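PDB 2FNU: UDP-4-amino-4,6-dideoxy-N-acetyl-beta-L-altrosamine transaminase from Helicobacter pylori, which catalyses the pyridoxal-phosphate-dependent transamination that makes UDP-4-amino-4,6-dideoxy-N-acetyl-beta-L-altrosamine, the second step in biosynthesis of pseudaminic acid, a flagellin-modifying sugar. Local coordinates for residues B[295-301]-B[341-345]; B[307-311]-B[364-368]; B[10-15]-B[241-245]. Residues are numbered along the deposited sequence.

Contact 1 (B[295-301]-B[341-345]); sequences FTCKKLI and YHAEI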
ATOM      1  N   PHE B 295      23.147  -3.373  31.241  1.00 21.20           N
ATOM      2  CA  PHE B 295      22.999  -4.078  29.961  1.00 20.58           C
ATOM      3  C   PHE B 295      22.561  -5.526  30.159  1.00 23.39           C
ATOM      4  O   PHE B 295      21.660  -5.997  29.480  1.00 21.92           O
ATOM      5  CB  PHE B 295      24.292  -4.051  29.137  1.00 20.63           C
ATOM      6  CG  PHE B 295      24.607  -2.715  28.490  1.00 20.63           C
ATOM      7  CD1 PHE B 295      25.670  -2.631  27.589  1.00 22.82           C
ATOM      8  CD2 PHE B 295      23.870  -1.557  28.766  1.00 19.31           C
ATOM      9  CE1 PHE B 295      26.003  -1.421  26.981  1.00 19.93           C
ATOM     10  CE2 PHE B 295      24.198  -0.341  28.163  1.00 19.35           C
ATOM     11  CZ  PHE B 295      25.270  -0.274  27.284  1.00 19.46           C
ATOM     12  N   THR B 296      23.187  -6.222  31.110  1.00 25.02           N
ATOM     13  CA  THR B 296      22.902  -7.652  31.316  1.00 25.85           C
ATOM     14  C   THR B 296      21.527  -7.919  31.909  1.00 25.76           C
ATOM     15  O   THR B 296      21.006  -9.029  31.776  1.00 29.86           O
ATOM     16  CB  THR B 296      23.983  -8.348  32.194  1.00 25.98           C
ATOM     17  OG1 THR B 296      24.120  -7.643  33.435  1.00 34.86           O
ATOM     18  CG2 THR B 296      25.319  -8.375  31.463  1.00 33.82           C
ATOM     19  N   CYS B 297      20.932  -6.926  32.566  1.00 23.13           N
ATOM     20  CA  CYS B 297      19.580  -7.126  33.096  1.00 25.29           C
ATOM     21  C   CYS B 297      18.497  -6.323  32.366  1.00 25.35           C
ATOM     22  O   CYS B 297      17.423  -6.066  32.921  1.00 25.36           O
ATOM     23  CB  CYS B 297      19.534  -6.887  34.612  1.00 30.73           C
ATOM     24  SG  CYS B 297      20.061  -5.263  35.129  1.00 37.13           S
ATOM     25  N   LYS B 298      18.774  -5.964  31.113  1.00 21.31           N
ATOM     26  CA  LYS B 298      17.823  -5.169  30.318  1.00 21.53           C
ATOM     27  C   LYS B 298      16.426  -5.778  30.169  1.00 20.43           C
ATOM     28  O   LYS B 298      15.426  -5.085  30.343  1.00 21.49           O
ATOM     29  CB  LYS B 298      18.373  -4.842  28.942  1.00 19.38           C
ATOM     30  CG  LYS B 298      17.450  -3.860  28.218  1.00 24.21           C
ATOM     31  CD  LYS B 298      18.111  -3.270  27.045  1.00 22.07           C
ATOM     32  CE  LYS B 298      17.326  -2.077  26.488  1.00 17.06           C
ATOM     33  NZ  LYS B 298      17.968  -1.726  25.203  1.00 16.46           N
ATOM     34  N   LYS B 299      16.352  -7.067  29.848  1.00 21.61           N
ATOM     35  CA  LYS B 299      15.046  -7.701  29.689  1.00 20.05           C
ATOM     36  C   LYS B 299      14.215  -7.600  30.976  1.00 20.52           C
ATOM     37  O   LYS B 299      13.018  -7.327  30.917  1.00 21.42           O
ATOM     38  CB  LYS B 299      15.179  -9.168  29.256  1.00 22.07           C
ATOM     39  CG  LYS B 299      13.855  -9.816  28.853  1.00 28.82           C
ATOM     40  CD  LYS B 299      13.226  -9.112  27.649  1.00 46.13           C
ATOM     41  CE  LYS B 299      11.764  -9.509  27.468  1.00 57.96           C
ATOM     42  NZ  LYS B 299      11.602 -10.890  26.933  1.00 64.35           N
ATOM     43  N   LEU B 300      14.847  -7.823  32.129  1.00 21.89           N
ATOM     44  CA  LEU B 300      14.150  -7.704  33.416  1.00 20.80           C
ATOM     45  C   LEU B 300      13.685  -6.267  33.682  1.00 19.75           C
ATOM     46  O   LEU B 300      12.587  -6.049  34.203  1.00 21.54           O
ATOM     47  CB  LEU B 300      15.028  -8.194  34.565  1.00 22.95           C
ATOM     48  CG  LEU B 300      15.331  -9.698  34.575  1.00 28.34           C
ATOM     49  CD1 LEU B 300      16.192 -10.038  35.779  1.00 29.14           C
ATOM     50  CD2 LEU B 300      14.049 -10.521  34.573  1.00 32.75           C
ATOM     51  N   ILE B 301      14.519  -5.303  33.310  1.00 21.45           N
ATOM     52  CA  ILE B 301      14.164  -3.879  33.442  1.00 18.97           C
ATOM     53  C   ILE B 301      12.942  -3.540  32.590  1.00 16.20           C
ATOM     54  O   ILE B 301      11.970  -2.942  33.083  1.00 18.12           O
ATOM     55  CB  ILE B 301      15.358  -2.970  33.084  1.00 19.10           C
ATOM     56  CG1 ILE B 301      16.438  -3.084  34.165  1.00 21.14           C
ATOM     57  CG2 ILE B 301      14.902  -1.508  32.915  1.00 17.37           C
ATOM     58  CD1 ILE B 301      17.759  -2.457  33.780  1.00 19.38           C
ATOM     59  N   TYR B 341      22.060  -0.015  20.987  1.00 14.56           N
ATOM     60  CA  TYR B 341      20.921  -0.932  21.138  1.00 14.21           C
ATOM     61  C   TYR B 341      20.804  -1.465  22.565  1.00 15.10           C
ATOM     62  O   TYR B 341      19.714  -1.517  23.128  1.00 15.37           O
ATOM     63  CB  TYR B 341      21.096  -2.080  20.155  1.00 15.68           C
ATOM     64  CG  TYR B 341      20.138  -3.239  20.276  1.00 14.34           C
ATOM     65  CD1 TYR B 341      18.759  -3.049  20.247  1.00 17.16           C
ATOM     66  CD2 TYR B 341      20.625  -4.545  20.348  1.00 17.09           C
ATOM     67  CE1 TYR B 341      17.874  -4.146  20.325  1.00 17.50           C
ATOM     68  CE2 TYR B 341      19.755  -5.647  20.415  1.00 16.01           C
ATOM     69  CZ  TYR B 341      18.395  -5.436  20.409  1.00 17.16           C
ATOM     70  OH  TYR B 341      17.547  -6.520  20.449  1.00 21.53           O
ATOM     71  N   HIS B 342      21.927  -1.857  23.157  1.00 15.44           N
ATOM     72  CA  HIS B 342      21.878  -2.396  24.510  1.00 15.25           C
ATOM     73  C   HIS B 342      21.415  -1.334  25.491  1.00 14.33           C
ATOM     74  O   HIS B 342      20.668  -1.627  26.415  1.00 17.20           O
ATOM     75  CB  HIS B 342      23.232  -2.977  24.914  1.00 16.29           C
ATOM     76  CG  HIS B 342      23.629  -4.152  24.084  1.00 18.81           C
ATOM     77  ND1 HIS B 342      24.944  -4.505  23.873  1.00 22.29           N
ATOM     78  CD2 HIS B 342      22.883  -5.056  23.407  1.00 21.66           C
ATOM     79  CE1 HIS B 342      24.992  -5.576  23.102  1.00 19.97           C
ATOM     80  NE2 HIS B 342      23.758  -5.930  22.803  1.00 18.43           N
ATOM     81  N   ALA B 343      21.816  -0.091  25.245  1.00 13.35           N
ATOM     82  CA  ALA B 343      21.534   1.000  26.189  1.00 14.00           C
ATOM     83  C   ALA B 343      20.128   1.592  26.062  1.00 14.59           C
ATOM     84  O   ALA B 343      19.567   2.109  27.037  1.00 14.81           O
ATOM     85  CB  ALA B 343      22.569   2.111  26.037  1.00 15.22           C
ATOM     86  N   GLU B 344      19.542   1.536  24.866  1.00 13.42           N
ATOM     87  CA  GLU B 344      18.387   2.403  24.598  1.00 12.40           C
ATOM     88  C   GLU B 344      17.030   1.861  25.049  1.00 15.04           C
ATOM     89  O   GLU B 344      16.710   0.681  24.862  1.00 15.22           O
ATOM     90  CB  GLU B 344      18.319   2.724  23.096  1.00 12.43           C
ATOM     91  CG  GLU B 344      17.444   3.948  22.741  1.00 12.47           C
ATOM     92  CD  GLU B 344      15.947   3.643  22.585  1.00 15.42           C
ATOM     93  OE1 GLU B 344      15.560   2.463  22.379  1.00 15.14           O
ATOM     94  OE2 GLU B 344      15.155   4.628  22.661  1.00 15.86           O
ATOM     95  N   ILE B 345      16.228   2.766  25.607  1.00 13.86           N
ATOM     96  CA  ILE B 345      14.819   2.505  25.931  1.00 13.26           C
ATOM     97  C   ILE B 345      14.036   3.731  25.512  1.00 13.86           C
ATOM     98  O   ILE B 345      14.437   4.852  25.834  1.00 13.65           O
ATOM     99  CB  ILE B 345      14.589   2.269  27.437  1.00 13.80           C
ATOM    100  CG1 ILE B 345      15.418   1.069  27.915  1.00 15.56           C
ATOM    101  CG2 ILE B 345      13.111   2.032  27.705  1.00 13.86           C
ATOM    102  CD1 ILE B 345      15.316   0.822  29.438  1.00 16.21           C
TER

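Contact 2 (B[307-311]-B[364-368]); sequences KRGIL and SVLKT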
ATOM      1  N   LYS B 307       5.325  -4.137  33.752  1.00 18.48           N
ATOM      2  CA  LYS B 307       4.479  -4.515  34.901  1.00 21.22           C
ATOM      3  C   LYS B 307       3.912  -3.287  35.611  1.00 22.08           C
ATOM      4  O   LYS B 307       2.838  -3.352  36.207  1.00 26.67           O
ATOM      5  CB  LYS B 307       5.258  -5.398  35.874  1.00 23.76           C
ATOM      6  CG  LYS B 307       5.331  -6.847  35.433  1.00 38.73           C
ATOM      7  CD  LYS B 307       6.101  -7.703  36.423  1.00 49.15           C
ATOM      8  CE  LYS B 307       6.266  -9.121  35.896  1.00 58.16           C
ATOM      9  NZ  LYS B 307       7.016  -9.984  36.850  1.00 63.60           N
ATOM     10  N   ARG B 308       4.628  -2.168  35.515  1.00 21.15           N
ATOM     11  CA  ARG B 308       4.180  -0.880  36.049  1.00 20.48           C
ATOM     12  C   ARG B 308       3.309  -0.089  35.074  1.00 20.68           C
ATOM     13  O   ARG B 308       2.942   1.051  35.352  1.00 21.86           O
ATOM     14  CB  ARG B 308       5.389  -0.026  36.439  1.00 20.57           C
ATOM     15  CG  ARG B 308       6.244  -0.652  37.537  1.00 23.35           C
ATOM     16  CD  ARG B 308       7.531   0.112  37.732  1.00 34.81           C
ATOM     17  NE  ARG B 308       8.486  -0.619  38.570  1.00 40.90           N
ATOM     18  CZ  ARG B 308       8.668  -0.408  39.871  1.00 41.02           C
ATOM     19  NH1 ARG B 308       7.957   0.512  40.506  1.00 33.95           N
ATOM     20  NH2 ARG B 308       9.561  -1.127  40.539  1.00 50.32           N
ATOM     21  N   GLY B 309       2.984  -0.692  33.935  1.00 18.97           N
ATOM     22  CA  GLY B 309       2.103  -0.057  32.957  1.00 20.39           C
ATOM     23  C   GLY B 309       2.834   0.879  32.009  1.00 19.66           C
ATOM     24  O   GLY B 309       2.194   1.603  31.254  1.00 22.21           O
ATOM     25  N   ILE B 310       4.167   0.861  32.052  1.00 17.61           N
ATOM     26  CA  ILE B 310       4.982   1.706  31.163  1.00 16.76           C
ATOM     27  C   ILE B 310       5.479   0.852  30.003  1.00 15.59           C
ATOM     28  O   ILE B 310       6.474   0.125  30.146  1.00 16.18           O
ATOM     29  CB  ILE B 310       6.181   2.313  31.916  1.00 15.60           C
ATOM     30  CG1 ILE B 310       5.695   3.105  33.141  1.00 18.28           C
ATOM     31  CG2 ILE B 310       7.003   3.234  30.998  1.00 17.77           C
ATOM     32  CD1 ILE B 310       6.795   3.357  34.128  1.00 20.55           C
ATOM     33  N   LEU B 311       4.776   0.933  28.870  1.00 16.09           N
ATOM     34  CA  LEU B 311       4.988  -0.027  27.776  1.00 15.10           C
ATOM     35  C   LEU B 311       6.116   0.428  26.864  1.00 15.34           C
ATOM     36  O   LEU B 311       5.937   0.650  25.654  1.00 16.89           O
ATOM     37  CB  LEU B 311       3.689  -0.306  27.017  1.00 15.53           C
ATOM     38  CG  LEU B 311       2.493  -0.673  27.915  1.00 18.35           C
ATOM     39  CD1 LEU B 311       1.225  -0.922  27.060  1.00 18.04           C
ATOM     40  CD2 LEU B 311       2.791  -1.873  28.816  1.00 20.62           C
ATOM     41  N   SER B 364       8.108   6.589  38.222  1.00 14.96           N
ATOM     42  CA  SER B 364       8.090   5.116  38.134  1.00 15.89           C
ATOM     43  C   SER B 364       9.326   4.532  37.444  1.00 16.36           C
ATOM     44  O   SER B 364       9.843   3.499  37.873  1.00 17.26           O
ATOM     45  CB  SER B 364       6.828   4.635  37.427  1.00 19.23           C
ATOM     46  OG  SER B 364       5.671   4.952  38.190  1.00 27.31           O
ATOM     47  N   VAL B 365       9.798   5.187  36.380  1.00 16.08           N
ATOM     48  CA  VAL B 365      11.037   4.759  35.700  1.00 13.71           C
ATOM     49  C   VAL B 365      12.189   4.799  36.687  1.00 15.13           C
ATOM     50  O   VAL B 365      12.966   3.852  36.771  1.00 16.94           O
ATOM     51  CB  VAL B 365      11.349   5.640  34.455  1.00 13.77           C
ATOM     52  CG1 VAL B 365      12.747   5.393  33.896  1.00 16.06           C
ATOM     53  CG2 VAL B 365      10.316   5.386  33.382  1.00 14.08           C
ATOM     54  N   LEU B 366      12.297   5.893  37.445  1.00 14.95           N
ATOM     55  CA  LEU B 366      13.374   5.998  38.426  1.00 16.08           C
ATOM     56  C   LEU B 366      13.281   4.887  39.470  1.00 16.88           C
ATOM     57  O   LEU B 366      14.307   4.285  39.810  1.00 18.48           O
ATOM     58  CB  LEU B 366      13.411   7.385  39.095  1.00 17.15           C
ATOM     59  CG  LEU B 366      13.797   8.521  38.146  1.00 15.61           C
ATOM     60  CD1 LEU B 366      13.590   9.859  38.871  1.00 18.01           C
ATOM     61  CD2 LEU B 366      15.226   8.391  37.629  1.00 17.78           C
ATOM     62  N   LYS B 367      12.067   4.616  39.947  1.00 16.37           N
ATOM     63  CA  LYS B 367      11.863   3.572  40.961  1.00 19.63           C
ATOM     64  C   LYS B 367      12.267   2.215  40.422  1.00 20.51           C
ATOM     65  O   LYS B 367      12.823   1.407  41.148  1.00 20.85           O
ATOM     66  CB  LYS B 367      10.415   3.527  41.451  1.00 20.69           C
ATOM     67  CG  LYS B 367      10.006   4.741  42.289  1.00 33.02           C
ATOM     68  CD  LYS B 367      10.922   4.952  43.494  1.00 54.41           C
ATOM     69  CE  LYS B 367      10.522   6.191  44.282  1.00 64.62           C
ATOM     70  NZ  LYS B 367      11.642   6.707  45.121  1.00 68.86           N
ATOM     71  N   THR B 368      11.982   1.977  39.144  1.00 18.79           N
ATOM     72  CA  THR B 368      12.321   0.720  38.504  1.00 17.37           C
ATOM     73  C   THR B 368      13.835   0.521  38.509  1.00 17.94           C
ATOM     74  O   THR B 368      14.343  -0.529  38.936  1.00 19.93           O
ATOM     75  CB  THR B 368      11.782   0.690  37.059  1.00 15.99           C
ATOM     76  OG1 THR B 368      10.354   0.788  37.090  1.00 22.01           O
ATOM     77  CG2 THR B 368      12.201  -0.601  36.355  1.00 22.52           C
TER
HETATM   78  O   HOH W   1       5.827   2.074  39.884  1.00 44.99           O

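Contact 3 (B[10-15]-B[241-245]); sequences CLDKED and SQLKK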
ATOM      1  N   CYS B  10      -3.296  10.751  17.965  1.00 16.09           N
ATOM      2  CA  CYS B  10      -3.944  11.816  18.716  1.00 15.86           C
ATOM      3  C   CYS B  10      -4.908  12.554  17.801  1.00 14.77           C
ATOM      4  O   CYS B  10      -4.594  13.636  17.297  1.00 15.13           O
ATOM      5  CB  CYS B  10      -2.888  12.769  19.284  1.00 17.38           C
ATOM      6  SG  CYS B  10      -1.713  11.938  20.400  1.00 17.77           S
ATOM      7  N   LEU B  11      -6.087  11.960  17.591  1.00 15.63           N
ATOM      8  CA  LEU B  11      -7.125  12.584  16.757  1.00 16.37           C
ATOM      9  C   LEU B  11      -8.054  13.431  17.601  1.00 17.64           C
ATOM     10  O   LEU B  11      -8.321  13.084  18.746  1.00 19.03           O
ATOM     11  CB  LEU B  11      -7.948  11.504  16.037  1.00 17.29           C
ATOM     12  CG  LEU B  11      -7.438  11.043  14.665  1.00 26.59           C
ATOM     13  CD1 LEU B  11      -5.976  10.683  14.699  1.00 22.77           C
ATOM     14  CD2 LEU B  11      -8.268   9.881  14.138  1.00 19.67           C
ATOM     15  N   ASP B  12      -8.556  14.518  17.021  1.00 15.73           N
ATOM     16  CA  ASP B  12      -9.538  15.372  17.702  1.00 16.86           C
ATOM     17  C   ASP B  12     -10.812  15.484  16.863  1.00 17.52           C
ATOM     18  O   ASP B  12     -10.947  14.832  15.831  1.00 18.15           O
ATOM     19  CB  ASP B  12      -8.949  16.757  18.029  1.00 18.57           C
ATOM     20  CG  ASP B  12      -8.571  17.564  16.786  1.00 23.77           C
ATOM     21  OD1 ASP B  12      -7.870  18.591  16.944  1.00 25.71           O
ATOM     22  OD2 ASP B  12      -8.954  17.198  15.654  1.00 21.14           O
ATOM     23  N   LYS B  13     -11.752  16.319  17.301  1.00 18.88           N
ATOM     24  CA  LYS B  13     -13.044  16.398  16.598  1.00 20.59           C
ATOM     25  C   LYS B  13     -12.950  16.904  15.162  1.00 19.81           C
ATOM     26  O   LYS B  13     -13.752  16.507  14.308  1.00 22.42           O
ATOM     27  CB  LYS B  13     -14.080  17.198  17.417  1.00 25.39           C
ATOM     28  CG  LYS B  13     -13.715  18.648  17.713  1.00 40.38           C
ATOM     29  CD  LYS B  13     -14.299  19.618  16.681  1.00 53.75           C
ATOM     30  CE  LYS B  13     -14.009  21.074  17.039  1.00 52.30           C
ATOM     31  NZ  LYS B  13     -14.673  21.479  18.312  1.00 55.18           N
ATOM     32  N   GLU B  14     -11.999  17.794  14.886  1.00 18.38           N
ATOM     33  CA  GLU B  14     -11.828  18.316  13.533  1.00 22.12           C
ATOM     34  C   GLU B  14     -11.357  17.192  12.608  1.00 20.32           C
ATOM     35  O   GLU B  14     -11.798  17.105  11.454  1.00 20.63           O
ATOM     36  CB  GLU B  14     -10.832  19.484  13.507  1.00 21.18           C
ATOM     37  CG  GLU B  14     -11.373  20.805  14.057  1.00 31.05           C
ATOM     38  CD  GLU B  14     -10.413  21.972  13.814  1.00 37.88           C
ATOM     39  OE1 GLU B  14      -9.489  21.831  12.972  1.00 50.63           O
ATOM     40  OE2 GLU B  14     -10.585  23.033  14.464  1.00 61.53           O
ATOM     41  N   ASP B  15     -10.463  16.339  13.120  1.00 18.45           N
ATOM     42  CA  ASP B  15      -9.974  15.199  12.339  1.00 18.55           C
ATOM     43  C   ASP B  15     -11.143  14.274  11.984  1.00 19.91           C
ATOM     44  O   ASP B  15     -11.276  13.819  10.840  1.00 18.00           O
ATOM     45  CB  ASP B  15      -8.933  14.394  13.119  1.00 17.68           C
ATOM     46  CG  ASP B  15      -7.678  15.189  13.443  1.00 18.49           C
ATOM     47  OD1 ASP B  15      -7.287  16.094  12.666  1.00 18.81           O
ATOM     48  OD2 ASP B  15      -7.080  14.898  14.502  1.00 19.89           O
ATOM     49  N   SER B 241      -5.867  17.453   8.053  1.00 13.83           N
ATOM     50  CA  SER B 241      -6.386  17.982   9.314  1.00 12.17           C
ATOM     51  C   SER B 241      -5.335  17.893  10.412  1.00 13.92           C
ATOM     52  O   SER B 241      -5.153  18.834  11.206  1.00 17.62           O
ATOM     53  CB  SER B 241      -7.666  17.227   9.711  1.00 15.14           C
ATOM     54  OG  SER B 241      -8.228  17.786  10.885  1.00 20.55           O
ATOM     55  N   GLN B 242      -4.619  16.772  10.455  1.00 12.82           N
ATOM     56  CA  GLN B 242      -3.519  16.616  11.403  1.00 12.28           C
ATOM     57  C   GLN B 242      -2.372  17.601  11.119  1.00 13.48           C
ATOM     58  O   GLN B 242      -1.799  18.196  12.044  1.00 14.60           O
ATOM     59  CB  GLN B 242      -3.003  15.173  11.323  1.00 14.29           C
ATOM     60  CG  GLN B 242      -3.942  14.160  11.987  1.00 13.26           C
ATOM     61  CD  GLN B 242      -3.472  13.800  13.374  1.00 12.69           C
ATOM     62  OE1 GLN B 242      -2.386  13.229  13.546  1.00 13.00           O
ATOM     63  NE2 GLN B 242      -4.272  14.150  14.398  1.00 14.99           N
ATOM     64  N   LEU B 243      -2.034  17.780   9.844  1.00 13.16           N
ATOM     65  CA  LEU B 243      -0.920  18.660   9.469  1.00 12.48           C
ATOM     66  C   LEU B 243      -1.184  20.097   9.913  1.00 12.79           C
ATOM     67  O   LEU B 243      -0.253  20.798  10.318  1.00 13.03           O
ATOM     68  CB  LEU B 243      -0.656  18.607   7.954  1.00 12.42           C
ATOM     69  CG  LEU B 243       0.525  19.440   7.470  1.00 14.66           C
ATOM     70  CD1 LEU B 243       1.848  18.968   8.074  1.00 14.69           C
ATOM     71  CD2 LEU B 243       0.578  19.355   5.959  1.00 15.06           C
ATOM     72  N   LYS B 244      -2.445  20.521   9.861  1.00 14.85           N
ATOM     73  CA  LYS B 244      -2.808  21.891  10.278  1.00 15.20           C
ATOM     74  C   LYS B 244      -2.444  22.163  11.734  1.00 17.06           C
ATOM     75  O   LYS B 244      -2.250  23.328  12.115  1.00 18.62           O
ATOM     76  CB  LYS B 244      -4.304  22.143  10.071  1.00 17.80           C
ATOM     77  CG  LYS B 244      -4.665  22.440   8.621  1.00 27.66           C
ATOM     78  CD  LYS B 244      -6.174  22.472   8.396  1.00 32.03           C
ATOM     79  CE  LYS B 244      -6.473  22.810   6.929  1.00 42.30           C
ATOM     80  NZ  LYS B 244      -7.816  22.375   6.427  1.00 39.08           N
ATOM     81  N   LYS B 245      -2.382  21.107  12.551  1.00 13.97           N
ATOM     82  CA  LYS B 245      -1.980  21.270  13.954  1.00 15.24           C
ATOM     83  C   LYS B 245      -0.653  20.594  14.279  1.00 15.93           C
ATOM     84  O   LYS B 245      -0.349  20.364  15.456  1.00 16.56           O
ATOM     85  CB  LYS B 245      -3.080  20.784  14.917  1.00 16.46           C
ATOM     86  CG  LYS B 245      -3.504  19.357  14.722  1.00 16.73           C
ATOM     87  CD  LYS B 245      -4.471  18.909  15.812  1.00 19.19           C
ATOM     88  CE  LYS B 245      -5.236  17.689  15.347  1.00 21.07           C
ATOM     89  NZ  LYS B 245      -6.344  18.058  14.399  1.00 23.30           N
TER
HETATM   90  O   HOH W   2      -1.678  11.864  15.888  1.00 13.51           O
HETATM   91  O   HOH W   3      -6.573  20.558  12.743  1.00 32.62           O

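Contact 1 (B[295-301]-B[341-345])
K298 reaches the end of helix 335-343 with its side chain fully extended, all four chi angles being t. Its ammonium group meets carbonyls of the last helical turn and of E344, the first strand residue. K298 NZ donates a hydrogen bond to E344 O at 2.7 Å and a weak one to H342 O at 3.0 Å. K298 NZ also lies 2.7 Å from Y341 O. At the helix end Y341 O and H342 O have no following turn to supply amide partners, which suits a lysine. K298 CE also packs 3.9 Å from I345 CG1.

F295, in the m rotamer, packs beside the helix end, on H342 and A343. H342 CB sits over one face of its ring, 3.7 Å from the centroid, as a CH-pi contact. The H342 ring turns its edge toward the face of F295 in an offset edge-to-face pair, centroids 5.8 Å apart, planes at 62°. F295 CE2 also touches A343 CB at 3.6 Å. I301 CG2 and I345 CD1 meet more loosely at 4.2 Å, and both side chains pack on F369 of helix 355-370.

E344 points away; its carboxylate bonds to S346 and the backbone of H315, a substrate-pocket residue. An extended lysine thus meets carbonyls at and just after the helix end, where the chain passes directly into edge strand 344-347 of the three-stranded antiparallel sheet.

Contact 2 (B[307-311]-B[364-368])
R308 and I310 bury the most surface here, 76 and 51 Å². T368 and S364 follow on the helix side with nearly equal shares. The R308 side chain lies along helix 355-370, beside S364, K367 and T368. R308 CD is 4.1 Å from S364 O. One face of its guanidinium lies against T368 CA, and R308 NH1 is 4.0 Å from K367 CB. R308 NE comes within 2.8 Å of T368 OG1, but the angle is poor for a hydrogen bond. The T368 hydroxyl instead donates to S364 O, with OG1 2.9 Å from that oxygen, one turn back in its own helix. A water accepts from R308 NH1 at 2.7 Å and donates weakly to S364 OG at 3.3 Å. S364 OG is also bonded to N360 O.

In the apolar part, I310 CD1 meets S364 CB at 3.5 Å and V365 CG2 at 4.1 Å. Between R308 and I310 the chain turns at G309, where a Schellman motif ends helix 298-307. At its backbone angles (phi 85°, psi 9°) a CB would press on the carbonyl O of R308, which calls for glycine. The turn lets R308 and I310 both point toward helix 355-370.

Helix 355-370 packs on several elements: T368 touches S304 and L305 of helix 298-307, while V365 and L366 pack on helix 246-264 and strand 270-272. Strand 310-311 pairs in parallel with strand 4-5 through F4.

Contact 3 (B[10-15]-B[241-245])
The side chain of D15 is the hub of a capping box and of a salt-bridge network at once. D12 is the N-cap of helix 13-23. D15 N donates to D12 OD2 at 3.1 Å, and D12 N donates back to D15 OD2 at 2.9 Å, which closes the box. The same carboxylate binds the end of helix 233-244. S241 OG donates to D15 OD1 at 2.6 Å, and Q242 NE2 donates to D15 OD2 at 2.9 Å.

K245 supplies the positive charge. K245 NZ forms a salt bridge with D15 OD1 at 2.8 Å and another with D12 OD1 at 3.0 Å. Its bonds to the D12 carboxylate are weak in geometry. Two acidic side chains thus share one lysine. This helps offset their mutual repulsion, as D12 OD2 and D15 OD2 are only 3.2 Å apart.

The Q242 amide extends the link down the loop. Q242 NE2 also donates to C10 O at 3.0 Å, and a water joins Q242 OE1 to C10 N. Q242 OE1 accepts from the backbone of T186 as well. A second water links E14 OE1, S241 O and K245 NZ.

The contact joins the start of helix 13-23 to the end of helix 233-244, just before helix 246-264. L11 and D15 pack on L238 one turn back in helix 233-244, and L11 touches L23 of the second subunit. L243 faces helix 32-45.

How the contacts relate
Contact 3 comes first along the chain. It closes a loop of 225 residues that includes the seven-stranded mixed sheet, joining N-terminal segment 10-15 to the end of helix 233-244. It closes before contacts 1 and 2 open; the segments of those two alternate, so they cross. Contact 1 closes a loop of 39 residues and contact 2 one of 52. Together they tie helix 298-307 and strand 310-311 to helix 335-343, strand 344-347 and helix 355-370. These two touch, I301 O lying 4.0 Å from T368 CG2. Contact 3 stands apart, its centre 36 Å from that of contact 1 and 30 Å from that of contact 2.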